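Local coordinates for iron-binding protein (Staphylococcus epidermidis, PDB 4M7O) that probably binds an iron-containing solute, as the substrate-binding component of an uptake system, at residues Ser226-Ile229 / Glu230-Lys234; Asn193-Asp196 / Asp197-Gly200; Ala176-Thr180 / Phe181-Met185. One frame throughout, in Å; residues are numbered along the deposited sequence.

How the contacts relate
All three contacts are local and lie in the part of the fold built on the mixed sheet. Contact 3 is buried, with its centre about 11 Å from the chain centre. Contact 2, about 18 Å out, and contact 1, about 25 Å out, are partly buried; in contact 1 Y228 and I232 are buried while E230 and K233 are exposed. Contacts 2 and 3 touch: the amide of N193 reaches A176 O, and V198 O meets K178 N, so loop 193-200 and the start of helix 181-188 are joined by probable hydrogen bonds. Contact 1 stands apart on helix 225-234. It packs an aliphatic chain over a tyrosine face, contact 2 sets a phenylalanine beside a carboxylate, and contact 3 is hydroxyl capping.

Contact 1: residues Ser226-Ile229 / Glu230-Lys234; sequences SDYI and EMIKK
I232 lies over one face of the Y228 ring, one helical turn further along helix 225-234. Its CG1 stands 4.0 Å from the centroid of the Y228 ring and only 12° off the ring normal, the geometry of a CH-pi contact. The terminal methyl continues toward the phenolic end of the ring, with I232 CD1 3.7 Å from Y228 CZ. Two torsions account for this overlap: the Y228 ring is trans to its own backbone nitrogen (chi1 -177°), and the I232 chain bends at chi2 (-56°), which turns CD1 toward the CZ and OH end. M231 uses the ring differently, bringing its selenomethionine methyl CE to the edge, near the ring plane, at 4.4 Å from Y228 CD1. Beneath these side chains runs the regular i to i+4 ladder of an alpha helix, including I232 N to Y228 O at 3.0 Å. On another side of the helix, K233 NZ and E230 OE2 form a long salt bridge of 3.9 Å. Outside the segments, Y228 packs on strands 216-219 and 249-251, and its OH is hydrogen-bonded to E166 OE1. The Y228 ring therefore joins helix to sheet through apolar contacts while its buried hydroxyl has a polar partner, whereas the long ion pair between exposed side chains probably contributes little.

Contact 2: residues Asn193-Asp196 / Asp197-Gly200; sequences NSFD and DVKG
With chi1 at 61°, D197 places its carboxylate between its own backbone N and carbonyl carbon, and this turns OD1 back over the residue two places earlier: D197 OD1 lies 3.4 Å from F195 CA. The F195 ring, its CG trans to the carbonyl carbon, points the same way as this carboxylate. The two run side by side with planes 26° apart, and D197 OD1 approaches F195 CD1 obliquely at 3.9 Å. V198 adds its CG2 methyl, 4.0 Å from F195 CB. These side chains are gathered by a type I beta turn from F195 to V198, closed by a weak but nearly straight bond from V198 N to F195 O, 3.3 Å. An Asx turn runs into it, sharing F195: N193 OD1 accepts from F195 N at 2.8 Å, the donor standing 37° out of the side-chain carbonyl plane. Both turns lie at the start of the connection from strand 192-193 to strand 201-203. D196 OD1 and D197 OD1 stand 4.4 Å apart, a like-charge proximity probably eased by R212, whose NH1 makes a salt bridge with D197 OD2. R212 also donates to S194 O, and F195 packs against it and S208 on helix 206-212.

Contact 3: residues Ala176-Thr180 / Phe181-Met185; sequences AGKDT and FFNDM
T180 caps the first turn of helix 181-188 with its hydroxyl: N183 N donates to T180 OG1 at 3.1 Å. The same T180 OG1 donates to G177 O at 2.6 Å, meeting it nearly end-on to the carbonyl (C=O...O angle 163°). A chi1 of 61° sets OG1 between the backbone N and carbonyl carbon of T180, where it can serve both partners. The T180 carbonyl starts the helical ladder, accepting from D184 N at 3.0 Å. The side chain of N183 crosses that of T180 at about a right angle, and its CB packs 3.1 Å from G177 O. A176 CB meets the edge of the F182 ring. Beyond this shell, a water takes a hydrogen bond from N183 ND2 at 2.9 Å and has weak links to D179 N and T180 O, bridging helix and loop. N183 OD1 accepts from N193 ND2, tying the cap to the loop 193-200, while Q114 OE1 takes up F181 N. V167 on strand 162-168 touches both A176 and F182. Being donor to the loop and acceptor from the helix, the T180 hydroxyl has a defined hydrogen-bond direction and satisfies N183 N and G177 O at the buried N-terminal end of helix 181-188.

Contact 1: residues Ser226-Ile229 / Glu230-Lys234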
loop_
_atom_site.group_PDB
_atom_site.type_symbol
_atom_site.label_atom_id
_atom_site.label_comp_id
_atom_site.label_asym_id
_atom_site.label_seq_id
_atom_site.Cartn_x
_atom_site.Cartn_y
_atom_site.Cartn_z
ATOM N N SER A 226 0.866 18.664 12.089
ATOM C CA SER A 226 0.472 20.048 12.344
ATOM C C SER A 226 -0.304 20.655 11.175
ATOM O O SER A 226 -1.196 21.476 11.380
ATOM C CB SER A 226 1.700 20.906 12.652
ATOM O OG SER A 226 2.610 20.904 11.561
ATOM N N ASP A 227 0.040 20.251 9.952
ATOM C CA ASP A 227 -0.632 20.761 8.753
ATOM C C ASP A 227 -2.067 20.260 8.637
ATOM O O ASP A 227 -2.974 21.024 8.286
ATOM C CB ASP A 227 0.149 20.390 7.486
ATOM C CG ASP A 227 1.325 21.318 7.230
ATOM O OD1 ASP A 227 1.703 22.080 8.148
ATOM O OD2 ASP A 227 1.879 21.277 6.111
ATOM N N TYR A 228 -2.272 18.979 8.925
ATOM C CA TYR A 228 -3.615 18.421 8.873
ATOM C C TYR A 228 -4.452 19.014 9.994
ATOM O O TYR A 228 -5.636 19.293 9.803
ATOM C CB TYR A 228 -3.582 16.897 8.959
ATOM C CG TYR A 228 -4.943 16.241 8.847
ATOM C CD1 TYR A 228 -5.811 16.557 7.808
ATOM C CD2 TYR A 228 -5.347 15.290 9.764
ATOM C CE1 TYR A 228 -7.049 15.946 7.700
ATOM C CE2 TYR A 228 -6.585 14.676 9.669
ATOM C CZ TYR A 228 -7.433 15.005 8.640
ATOM O OH TYR A 228 -8.662 14.385 8.551
ATOM N N ILE A 229 -3.822 19.226 11.150
ATOM C CA ILE A 229 -4.492 19.865 12.278
ATOM C C ILE A 229 -4.956 21.272 11.904
ATOM O O ILE A 229 -6.070 21.667 12.247
ATOM C CB ILE A 229 -3.598 19.908 13.548
ATOM C CG1 ILE A 229 -3.395 18.503 14.122
ATOM C CG2 ILE A 229 -4.210 20.785 14.624
ATOM C CD1 ILE A 229 -2.395 18.453 15.267
ATOM N N GLU A 230 -4.126 22.018 11.173
ATOM C CA GLU A 230 -4.515 23.375 10.782
ATOM C C GLU A 230 -5.648 23.380 9.753
ATOM O O GLU A 230 -6.543 24.222 9.820
ATOM C CB GLU A 230 -3.313 24.195 10.300
ATOM C CG GLU A 230 -2.277 24.476 11.397
ATOM C CD GLU A 230 -2.855 25.215 12.609
ATOM O OE1 GLU A 230 -3.501 26.266 12.415
ATOM O OE2 GLU A 230 -2.661 24.749 13.757
HETATM N N MSE A 231 -5.623 22.436 8.816
HETATM C CA MSE A 231 -6.724 22.301 7.872
HETATM C C MSE A 231 -8.039 22.031 8.596
HETATM O O MSE A 231 -9.058 22.640 8.285
HETATM C CB MSE A 231 -6.456 21.163 6.895
HETATM C CG MSE A 231 -5.310 21.402 5.940
HETATM SE SE MSE A 231 -4.966 19.750 4.945
HETATM C CE MSE A 231 -6.833 19.302 4.566
ATOM N N ILE A 232 -8.011 21.094 9.541
ATOM C CA ILE A 232 -9.204 20.734 10.309
ATOM C C ILE A 232 -9.775 21.945 11.029
ATOM O O ILE A 232 -10.985 22.146 11.051
ATOM C CB ILE A 232 -8.909 19.624 11.342
ATOM C CG1 ILE A 232 -8.526 18.326 10.634
ATOM C CG2 ILE A 232 -10.103 19.385 12.238
ATOM C CD1 ILE A 232 -9.563 17.849 9.651
ATOM N N LYS A 233 -8.895 22.760 11.599
ATOM C CA LYS A 233 -9.323 23.956 12.312
ATOM C C LYS A 233 -9.997 24.948 11.383
ATOM O O LYS A 233 -10.835 25.722 11.818
ATOM C CB LYS A 233 -8.148 24.622 13.037
ATOM C CG LYS A 233 -7.738 23.919 14.312
ATOM C CD LYS A 233 -6.611 24.666 15.021
ATOM C CE LYS A 233 -6.314 24.052 16.385
ATOM N NZ LYS A 233 -4.966 24.436 16.892
ATOM N N LYS A 234 -9.643 24.923 10.105
ATOM C CA LYS A 234 -10.257 25.862 9.167
ATOM C C LYS A 234 -11.561 25.335 8.556
ATOM O O LYS A 234 -12.283 26.068 7.880
ATOM C CB LYS A 234 -9.247 26.307 8.102
ATOM C CG LYS A 234 -8.067 27.094 8.689
ATOM C CD LYS A 234 -7.071 27.545 7.620
ATOM C CE LYS A 234 -5.835 28.186 8.246
ATOM N NZ LYS A 234 -4.705 28.275 7.281
#

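Contact 2: residues Asn193-Asp196 / Asp197-Gly200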
loop_
_atom_site.group_PDB
_atom_site.type_symbol
_atom_site.label_atom_id
_atom_site.label_comp_id
_atom_site.label_asym_id
_atom_site.label_seq_id
_atom_site.Cartn_x
_atom_site.Cartn_y
_atom_site.Cartn_z
ATOM N N ASN A 193 -15.112 1.626 10.567
ATOM C CA ASN A 193 -14.923 2.660 9.555
ATOM C C ASN A 193 -16.154 3.557 9.560
ATOM O O ASN A 193 -17.274 3.063 9.380
ATOM C CB ASN A 193 -14.739 1.986 8.190
ATOM C CG ASN A 193 -14.424 2.969 7.067
ATOM O OD1 ASN A 193 -14.807 4.145 7.111
ATOM N ND2 ASN A 193 -13.755 2.472 6.028
ATOM N N SER A 194 -15.969 4.861 9.784
ATOM C CA SER A 194 -17.106 5.799 9.800
ATOM C C SER A 194 -17.959 5.685 8.538
ATOM O O SER A 194 -19.147 5.971 8.560
ATOM C CB SER A 194 -16.627 7.246 9.909
ATOM O OG SER A 194 -16.170 7.554 11.201
ATOM N N PHE A 195 -17.335 5.270 7.445
ATOM C CA PHE A 195 -18.024 5.142 6.167
ATOM C C PHE A 195 -17.986 3.722 5.620
ATOM O O PHE A 195 -17.628 3.499 4.461
ATOM C CB PHE A 195 -17.451 6.149 5.163
ATOM C CG PHE A 195 -17.898 7.559 5.429
ATOM C CD1 PHE A 195 -19.075 8.039 4.884
ATOM C CD2 PHE A 195 -17.164 8.390 6.258
ATOM C CE1 PHE A 195 -19.504 9.334 5.136
ATOM C CE2 PHE A 195 -17.584 9.687 6.520
ATOM C CZ PHE A 195 -18.755 10.162 5.958
ATOM N N ASP A 196 -18.387 2.765 6.453
ATOM C CA ASP A 196 -18.444 1.371 6.034
ATOM C C ASP A 196 -19.618 1.133 5.092
ATOM O O ASP A 196 -19.724 0.061 4.488
ATOM C CB ASP A 196 -18.502 0.419 7.238
ATOM C CG ASP A 196 -19.697 0.677 8.150
ATOM O OD1 ASP A 196 -20.622 1.424 7.760
ATOM O OD2 ASP A 196 -19.720 0.111 9.266
ATOM N N ASP A 197 -20.482 2.142 4.965
ATOM C CA ASP A 197 -21.633 2.077 4.065
ATOM C C ASP A 197 -21.302 2.404 2.604
ATOM O O ASP A 197 -22.146 2.222 1.727
ATOM C CB ASP A 197 -22.777 2.972 4.563
ATOM C CG ASP A 197 -22.388 4.446 4.652
ATOM O OD1 ASP A 197 -21.219 4.751 4.964
ATOM O OD2 ASP A 197 -23.265 5.306 4.423
ATOM N N VAL A 198 -20.088 2.881 2.338
ATOM C CA VAL A 198 -19.674 3.153 0.957
ATOM C C VAL A 198 -18.560 2.199 0.515
ATOM O O VAL A 198 -17.930 1.549 1.348
ATOM C CB VAL A 198 -19.216 4.615 0.761
ATOM C CG1 VAL A 198 -20.249 5.576 1.333
ATOM C CG2 VAL A 198 -17.863 4.848 1.415
ATOM N N LYS A 199 -18.322 2.119 -0.794
ATOM C CA LYS A 199 -17.298 1.229 -1.337
ATOM C C LYS A 199 -16.227 1.981 -2.132
ATOM O O LYS A 199 -16.534 2.906 -2.888
ATOM C CB LYS A 199 -17.935 0.142 -2.210
ATOM C CG LYS A 199 -18.820 -0.831 -1.445
ATOM C CD LYS A 199 -19.244 -2.006 -2.319
ATOM C CE LYS A 199 -20.053 -3.023 -1.522
ATOM N NZ LYS A 199 -20.360 -4.241 -2.321
ATOM N N GLY A 200 -14.972 1.576 -1.957
ATOM C CA GLY A 200 -13.858 2.225 -2.628
ATOM C C GLY A 200 -13.628 3.626 -2.091
ATOM O O GLY A 200 -13.948 3.920 -0.936
#

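Contact 3: residues Ala176-Thr180 / Phe181-Met185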
loop_
_atom_site.group_PDB
_atom_site.type_symbol
_atom_site.label_atom_id
_atom_site.label_comp_id
_atom_site.label_asym_id
_atom_site.label_seq_id
_atom_site.Cartn_x
_atom_site.Cartn_y
_atom_site.Cartn_z
ATOM N N ALA A 176 -12.169 6.525 2.481
ATOM C CA ALA A 176 -12.046 5.149 2.030
ATOM C C ALA A 176 -13.087 4.302 2.743
ATOM O O ALA A 176 -13.096 4.218 3.969
ATOM C CB ALA A 176 -10.654 4.623 2.312
ATOM N N GLY A 177 -13.973 3.677 1.977
ATOM C CA GLY A 177 -14.994 2.823 2.563
ATOM C C GLY A 177 -14.576 1.369 2.453
ATOM O O GLY A 177 -13.385 1.051 2.521
ATOM N N LYS A 178 -15.550 0.483 2.284
ATOM C CA LYS A 178 -15.268 -0.941 2.143
ATOM C C LYS A 178 -14.513 -1.234 0.853
ATOM O O LYS A 178 -14.438 -0.383 -0.038
ATOM C CB LYS A 178 -16.565 -1.748 2.185
ATOM C CG LYS A 178 -17.037 -2.076 3.591
ATOM C CD LYS A 178 -18.317 -2.901 3.551
ATOM C CE LYS A 178 -18.425 -3.815 4.764
ATOM N NZ LYS A 178 -18.376 -3.064 6.046
ATOM N N ASP A 179 -13.964 -2.443 0.766
ATOM C CA ASP A 179 -13.152 -2.872 -0.376
ATOM C C ASP A 179 -11.901 -2.019 -0.548
ATOM O O ASP A 179 -11.407 -1.851 -1.661
ATOM C CB ASP A 179 -13.957 -2.867 -1.682
ATOM C CG ASP A 179 -15.148 -3.803 -1.641
ATOM O OD1 ASP A 179 -15.125 -4.762 -0.842
ATOM O OD2 ASP A 179 -16.103 -3.580 -2.417
ATOM N N THR A 180 -11.382 -1.477 0.546
ATOM C CA THR A 180 -10.120 -0.740 0.475
ATOM C C THR A 180 -9.133 -1.311 1.467
ATOM O O THR A 180 -9.524 -1.940 2.457
ATOM C CB THR A 180 -10.289 0.751 0.784
ATOM O OG1 THR A 180 -10.790 0.894 2.122
ATOM C CG2 THR A 180 -11.243 1.427 -0.228
ATOM N N PHE A 181 -7.855 -1.067 1.207
ATOM C CA PHE A 181 -6.799 -1.555 2.069
ATOM C C PHE A 181 -6.925 -0.922 3.441
ATOM O O PHE A 181 -6.825 -1.607 4.460
ATOM C CB PHE A 181 -5.423 -1.282 1.451
ATOM C CG PHE A 181 -4.409 -2.348 1.760
ATOM C CD1 PHE A 181 -4.227 -2.793 3.054
ATOM C CD2 PHE A 181 -3.669 -2.936 0.752
ATOM C CE1 PHE A 181 -3.300 -3.779 3.350
ATOM C CE2 PHE A 181 -2.744 -3.932 1.043
ATOM C CZ PHE A 181 -2.566 -4.352 2.349
ATOM N N PHE A 182 -7.171 0.380 3.482
ATOM C CA PHE A 182 -7.342 1.039 4.772
ATOM C C PHE A 182 -8.517 0.465 5.546
ATOM O O PHE A 182 -8.475 0.418 6.776
ATOM C CB PHE A 182 -7.492 2.547 4.603
ATOM C CG PHE A 182 -6.303 3.197 3.951
ATOM C CD1 PHE A 182 -5.024 2.924 4.405
ATOM C CD2 PHE A 182 -6.461 4.062 2.877
ATOM C CE1 PHE A 182 -3.906 3.502 3.800
ATOM C CE2 PHE A 182 -5.350 4.647 2.269
ATOM C CZ PHE A 182 -4.076 4.369 2.736
ATOM N N ASN A 183 -9.566 0.027 4.848
ATOM C CA ASN A 183 -10.722 -0.519 5.558
ATOM C C ASN A 183 -10.420 -1.887 6.135
ATOM O O ASN A 183 -10.845 -2.195 7.243
ATOM C CB ASN A 183 -11.985 -0.580 4.695
ATOM C CG ASN A 183 -13.162 -1.177 5.439
ATOM O OD1 ASN A 183 -13.822 -0.495 6.226
ATOM N ND2 ASN A 183 -13.428 -2.460 5.199
ATOM N N ASP A 184 -9.678 -2.702 5.388
ATOM C CA ASP A 184 -9.344 -4.032 5.881
ATOM C C ASP A 184 -8.449 -3.934 7.107
ATOM O O ASP A 184 -8.594 -4.717 8.055
ATOM C CB ASP A 184 -8.675 -4.883 4.804
ATOM C CG ASP A 184 -8.441 -6.312 5.264
ATOM O OD1 ASP A 184 -9.371 -6.912 5.843
ATOM O OD2 ASP A 184 -7.329 -6.835 5.061
HETATM N N MSE A 185 -7.540 -2.962 7.099
HETATM C CA MSE A 185 -6.661 -2.756 8.252
HETATM C C MSE A 185 -7.484 -2.410 9.492
HETATM O O MSE A 185 -7.305 -3.017 10.549
HETATM C CB MSE A 185 -5.604 -1.686 7.961
HETATM C CG MSE A 185 -4.625 -2.079 6.865
HETATM SE SE MSE A 185 -3.186 -0.773 6.672
HETATM C CE MSE A 185 -3.638 -0.088 4.923
HETATM O O HOH W 1 -12.146 -4.033 3.091
#